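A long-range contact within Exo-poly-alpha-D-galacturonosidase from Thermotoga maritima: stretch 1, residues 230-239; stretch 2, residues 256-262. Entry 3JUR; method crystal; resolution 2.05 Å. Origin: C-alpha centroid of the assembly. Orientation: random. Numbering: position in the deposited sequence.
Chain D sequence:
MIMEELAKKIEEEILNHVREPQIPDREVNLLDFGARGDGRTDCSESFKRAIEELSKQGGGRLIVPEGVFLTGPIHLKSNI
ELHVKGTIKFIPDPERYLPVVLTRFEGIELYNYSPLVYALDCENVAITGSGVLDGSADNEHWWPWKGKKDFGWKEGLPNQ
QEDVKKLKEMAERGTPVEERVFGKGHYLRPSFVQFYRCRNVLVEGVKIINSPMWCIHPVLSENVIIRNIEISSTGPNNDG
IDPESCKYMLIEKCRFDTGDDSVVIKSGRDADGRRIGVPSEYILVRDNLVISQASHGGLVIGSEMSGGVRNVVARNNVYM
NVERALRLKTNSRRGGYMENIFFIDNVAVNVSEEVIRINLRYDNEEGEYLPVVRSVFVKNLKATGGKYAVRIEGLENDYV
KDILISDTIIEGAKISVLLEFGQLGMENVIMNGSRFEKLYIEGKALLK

Stretch 1 230-239: EISSTGPNND
Stretch 2 (256-262) FDTGDDS

Residues 230-233 and 256-258 form adjacent parallel strands, their axes 4.7 Å apart at closest and their directions diverging by 23°. The register pairs Ile231 with Phe256 and Ser232 with Asp257 (CA-CA 4.8 Å in each), then Ser233 with Thr258 (CA-CA 5.3 Å). Backbone torsions are extended, for example -100/127 at Ile231 and -134/106 at Asp257. Beyond the strands, Thr234 (-115/23) and Gly259 (-83/-17) leave the extended conformation, and a type II turn from Gly235 to Asn238, with Asn237 at 63/29, is closed by Asn238 N to Gly235 O at 3.3 Å.

Asp257 bonds to the neighbouring strand through both of its peptide groups, as parallel pairing requires: Asp257 N donates to Ile231 O (2.8 Å) and Ser233 N donates to Asp257 O (3.0 Å). CA-H...O contacts supplement this ladder, from Phe256 CA to Ile231 O (3.5 Å), Ser232 CA to Asp257 O (3.4 Å) and Thr258 CA to Ser233 O (3.4 Å). Past the strands, Asn238 O receives two weak hydrogen bonds, from Gly259 N (3.2 Å) and Asp260 N (3.4 Å). The loops approach closely at Gly259, where the absence of a side chain leaves room: its CA lies 3.5 Å from Thr234 CA and 3.4 Å from Gly235 O, and a CB would clash with Gly235 O.

Apolar contact involves the sheet face bearing Ile231, Ser233, Phe256 and Thr258. Ile231 (chi1 m, chi2 m) places CG1 3.9 Å from CD1 of Phe256 (chi1 m, chi2 -93°), meeting the ring obliquely, while Ile231 CG2 lies 3.9 Å from Thr258 CG2.

On the face bearing Ser232 and Asp257, both with chi1 t, water links the side chains, lying 2.9 Å from Ser232 OG and donating to Asp257 OD2 at 2.7 Å. Thr234 (p) sets CG2 3.5 Å from Asp257 OD1.

Side-chain hydrogen bonds also form within each stretch. Asn238 (m) accepts at OD1 from Ser233 OG (2.6 Å) and Gly235 N (2.7 Å), while Asp260 (t) accepts at OD1 from Asp261 N (2.8 Å). Thr258 OG1 (chi1 p) donates to Asp260 O (2.9 Å).

Acidic groups crowd the far end of the contact. Asp239 OD1 (chi1 m) approaches Asp260 CB to 3.0 Å and Asp260 OD1 to 3.6 Å, the latter a repulsive pairing of like charges. Asp239 CA makes a further CA-H...O contact with Asp261 O at 3.2 Å. A second bridging water accepts from Asn237 N (2.7 Å) and donates to Asp260 OD2 (2.5 Å), joining the turn to the opposing loop.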

ATOM      1  N   GLU D 230      10.436  33.198  19.925  1.00 26.39           N
ATOM      2  CA  GLU D 230      10.915  32.891  18.595  1.00 26.57           C
ATOM      3  C   GLU D 230      12.433  32.937  18.528  1.00 26.59           C
ATOM      4  O   GLU D 230      13.042  33.946  18.887  1.00 26.36           O
ATOM      5  CB  GLU D 230      10.319  33.826  17.545  1.00 26.86           C
ATOM      6  CG  GLU D 230      10.759  33.435  16.129  1.00 28.12           C
ATOM      7  CD  GLU D 230      10.259  34.355  15.034  1.00 30.27           C
ATOM      8  OE1 GLU D 230       9.453  35.266  15.314  1.00 32.03           O
ATOM      9  OE2 GLU D 230      10.671  34.145  13.875  1.00 30.89           O
ATOM     10  N   ILE D 231      13.029  31.832  18.079  1.00 26.25           N
ATOM     11  CA  ILE D 231      14.445  31.793  17.733  1.00 26.29           C
ATOM     12  C   ILE D 231      14.571  31.915  16.225  1.00 26.29           C
ATOM     13  O   ILE D 231      13.955  31.145  15.473  1.00 26.02           O
ATOM     14  CB  ILE D 231      15.130  30.460  18.150  1.00 26.58           C
ATOM     15  CG1 ILE D 231      14.932  30.154  19.645  1.00 26.60           C
ATOM     16  CG2 ILE D 231      16.617  30.469  17.761  1.00 26.50           C
ATOM     17  CD1 ILE D 231      15.632  31.086  20.566  1.00 27.00           C
ATOM     18  N   SER D 232      15.380  32.874  15.791  1.00 26.10           N
ATOM     19  CA  SER D 232      15.686  33.057  14.382  1.00 26.17           C
ATOM     20  C   SER D 232      17.159  33.434  14.232  1.00 25.89           C
ATOM     21  O   SER D 232      17.510  34.613  14.213  1.00 26.38           O
ATOM     22  CB  SER D 232      14.783  34.124  13.776  1.00 26.12           C
ATOM     23  OG  SER D 232      15.095  34.320  12.415  1.00 27.53           O
ATOM     24  N   SER D 233      18.013  32.415  14.144  1.00 25.58           N
ATOM     25  CA  SER D 233      19.460  32.597  14.074  1.00 25.11           C
ATOM     26  C   SER D 233      20.084  31.371  13.429  1.00 24.68           C
ATOM     27  O   SER D 233      19.999  30.267  13.965  1.00 24.42           O
ATOM     28  CB  SER D 233      20.039  32.814  15.476  1.00 25.06           C
ATOM     29  OG  SER D 233      21.320  33.404  15.412  1.00 24.90           O
ATOM     30  N   THR D 234      20.706  31.560  12.271  1.00 24.62           N
ATOM     31  CA  THR D 234      21.140  30.422  11.455  1.00 24.29           C
ATOM     32  C   THR D 234      22.658  30.286  11.280  1.00 24.10           C
ATOM     33  O   THR D 234      23.130  29.648  10.328  1.00 24.35           O
ATOM     34  CB  THR D 234      20.437  30.422  10.083  1.00 24.31           C
ATOM     35  OG1 THR D 234      20.657  31.677   9.432  1.00 24.25           O
ATOM     36  CG2 THR D 234      18.931  30.189  10.255  1.00 24.83           C
ATOM     37  N   GLY D 235      23.416  30.857  12.215  1.00 23.48           N
ATOM     38  CA  GLY D 235      24.877  30.747  12.209  1.00 22.86           C
ATOM     39  C   GLY D 235      25.413  29.409  12.701  1.00 22.62           C
ATOM     40  O   GLY D 235      24.638  28.500  13.005  1.00 22.40           O
ATOM     41  N   PRO D 236      26.752  29.276  12.780  1.00 22.70           N
ATOM     42  CA  PRO D 236      27.352  27.999  13.171  1.00 22.70           C
ATOM     43  C   PRO D 236      27.095  27.701  14.645  1.00 23.00           C
ATOM     44  O   PRO D 236      27.329  28.555  15.507  1.00 23.11           O
ATOM     45  CB  PRO D 236      28.844  28.213  12.908  1.00 22.24           C
ATOM     46  CG  PRO D 236      29.040  29.682  13.030  1.00 22.60           C
ATOM     47  CD  PRO D 236      27.772  30.317  12.539  1.00 22.42           C
ATOM     48  N   ASN D 237      26.577  26.508  14.916  1.00 23.46           N
ATOM     49  CA  ASN D 237      26.252  26.087  16.279  1.00 23.96           C
ATOM     50  C   ASN D 237      25.168  26.957  16.921  1.00 24.39           C
ATOM     51  O   ASN D 237      25.135  27.125  18.142  1.00 24.40           O
ATOM     52  CB  ASN D 237      27.521  26.037  17.151  1.00 23.84           C
ATOM     53  CG  ASN D 237      28.630  25.220  16.517  1.00 23.49           C
ATOM     54  OD1 ASN D 237      29.722  25.732  16.247  1.00 24.02           O
ATOM     55  ND2 ASN D 237      28.347  23.949  16.248  1.00 22.54           N
ATOM     56  N   ASN D 238      24.283  27.507  16.088  1.00 24.82           N
ATOM     57  CA  ASN D 238      23.126  28.254  16.577  1.00 25.39           C
ATOM     58  C   ASN D 238      21.993  27.314  17.009  1.00 25.54           C
ATOM     59  O   ASN D 238      20.934  27.284  16.383  1.00 25.63           O
ATOM     60  CB  ASN D 238      22.635  29.268  15.529  1.00 25.14           C
ATOM     61  CG  ASN D 238      23.386  30.598  15.580  1.00 26.26           C
ATOM     62  OD1 ASN D 238      23.073  31.526  14.830  1.00 25.72           O
ATOM     63  ND2 ASN D 238      24.367  30.703  16.472  1.00 27.00           N
ATOM     64  N   ASP D 239      22.231  26.543  18.073  1.00 25.88           N
ATOM     65  CA  ASP D 239      21.197  25.716  18.685  1.00 25.95           C
ATOM     66  C   ASP D 239      20.130  26.631  19.279  1.00 26.06           C
ATOM     67  O   ASP D 239      20.451  27.696  19.815  1.00 26.18           O
ATOM     68  CB  ASP D 239      21.776  24.856  19.817  1.00 26.46           C
ATOM     69  CG  ASP D 239      22.846  23.863  19.354  1.00 27.73           C
ATOM     70  OD1 ASP D 239      23.351  23.961  18.217  1.00 29.36           O
ATOM     71  OD2 ASP D 239      23.191  22.973  20.161  1.00 27.61           O
ATOM     72  N   PHE D 256      10.905  28.193  15.846  1.00 24.84           N
ATOM     73  CA  PHE D 256      12.346  27.996  15.636  1.00 24.42           C
ATOM     74  C   PHE D 256      12.768  28.057  14.173  1.00 24.73           C
ATOM     75  O   PHE D 256      12.172  27.403  13.309  1.00 24.35           O
ATOM     76  CB  PHE D 256      12.802  26.622  16.142  1.00 24.20           C
ATOM     77  CG  PHE D 256      12.543  26.372  17.600  1.00 23.76           C
ATOM     78  CD1 PHE D 256      13.525  26.648  18.549  1.00 23.39           C
ATOM     79  CD2 PHE D 256      11.340  25.815  18.016  1.00 23.33           C
ATOM     80  CE1 PHE D 256      13.293  26.400  19.898  1.00 23.82           C
ATOM     81  CE2 PHE D 256      11.099  25.549  19.354  1.00 23.38           C
ATOM     82  CZ  PHE D 256      12.072  25.855  20.303  1.00 24.58           C
ATOM     83  N   ASP D 257      13.820  28.830  13.925  1.00 24.55           N
ATOM     84  CA  ASP D 257      14.627  28.735  12.720  1.00 25.01           C
ATOM     85  C   ASP D 257      16.084  28.763  13.203  1.00 25.29           C
ATOM     86  O   ASP D 257      16.581  29.819  13.630  1.00 25.68           O
ATOM     87  CB  ASP D 257      14.334  29.906  11.788  1.00 24.92           C
ATOM     88  CG  ASP D 257      15.033  29.782  10.441  1.00 25.44           C
ATOM     89  OD1 ASP D 257      15.717  28.767  10.180  1.00 25.24           O
ATOM     90  OD2 ASP D 257      14.882  30.716   9.634  1.00 24.69           O
ATOM     91  N   THR D 258      16.745  27.604  13.172  1.00 24.97           N
ATOM     92  CA  THR D 258      18.050  27.448  13.831  1.00 25.02           C
ATOM     93  C   THR D 258      19.169  27.017  12.894  1.00 25.10           C
ATOM     94  O   THR D 258      18.922  26.372  11.882  1.00 25.36           O
ATOM     95  CB  THR D 258      17.981  26.469  15.027  1.00 24.83           C
ATOM     96  OG1 THR D 258      17.512  25.184  14.591  1.00 25.40           O
ATOM     97  CG2 THR D 258      17.055  26.995  16.098  1.00 24.60           C
ATOM     98  N   GLY D 259      20.399  27.382  13.246  1.00 25.39           N
ATOM     99  CA  GLY D 259      21.581  27.048  12.455  1.00 25.45           C
ATOM    100  C   GLY D 259      22.111  25.656  12.742  1.00 25.84           C
ATOM    101  O   GLY D 259      22.889  25.113  11.970  1.00 25.89           O
ATOM    102  N   ASP D 260      21.693  25.077  13.860  1.00 26.06           N
ATOM    103  CA  ASP D 260      22.072  23.715  14.201  1.00 26.81           C
ATOM    104  C   ASP D 260      20.828  23.021  14.753  1.00 26.62           C
ATOM    105  O   ASP D 260      19.710  23.304  14.311  1.00 26.76           O
ATOM    106  CB  ASP D 260      23.235  23.738  15.204  1.00 27.41           C
ATOM    107  CG  ASP D 260      24.140  22.516  15.099  1.00 29.46           C
ATOM    108  OD1 ASP D 260      23.756  21.441  15.614  1.00 32.39           O
ATOM    109  OD2 ASP D 260      25.248  22.634  14.523  1.00 31.61           O
ATOM    110  N   ASP D 261      21.003  22.121  15.716  1.00 26.70           N
ATOM    111  CA  ASP D 261      19.872  21.441  16.350  1.00 26.20           C
ATOM    112  C   ASP D 261      18.893  22.441  16.981  1.00 26.42           C
ATOM    113  O   ASP D 261      19.318  23.426  17.596  1.00 26.43           O
ATOM    114  CB  ASP D 261      20.392  20.463  17.398  1.00 26.48           C
ATOM    115  CG  ASP D 261      21.286  19.379  16.801  1.00 26.94           C
ATOM    116  OD1 ASP D 261      20.935  18.843  15.731  1.00 26.82           O
ATOM    117  OD2 ASP D 261      22.336  19.062  17.404  1.00 28.09           O
ATOM    118  N   SER D 262      17.590  22.201  16.835  1.00 25.64           N
ATOM    119  CA  SER D 262      16.593  23.159  17.330  1.00 25.58           C
ATOM    120  C   SER D 262      16.361  23.037  18.839  1.00 25.26           C
ATOM    121  O   SER D 262      16.609  23.985  19.590  1.00 25.51           O
ATOM    122  CB  SER D 262      15.280  23.035  16.557  1.00 25.68           C
ATOM    123  OG  SER D 262      15.438  23.462  15.217  1.00 26.19           O
TER
HETATM  124  O   HOH W   1      13.439  32.791  10.662  1.00 30.69           O
HETATM  125  O   HOH W   2      23.981  26.943   9.958  1.00 42.42           O
HETATM  126  O   HOH W   3      26.105  24.518  13.139  1.00 28.54           O
HETATM  127  O   HOH W   4      23.911  20.468  19.463  1.00 25.95           O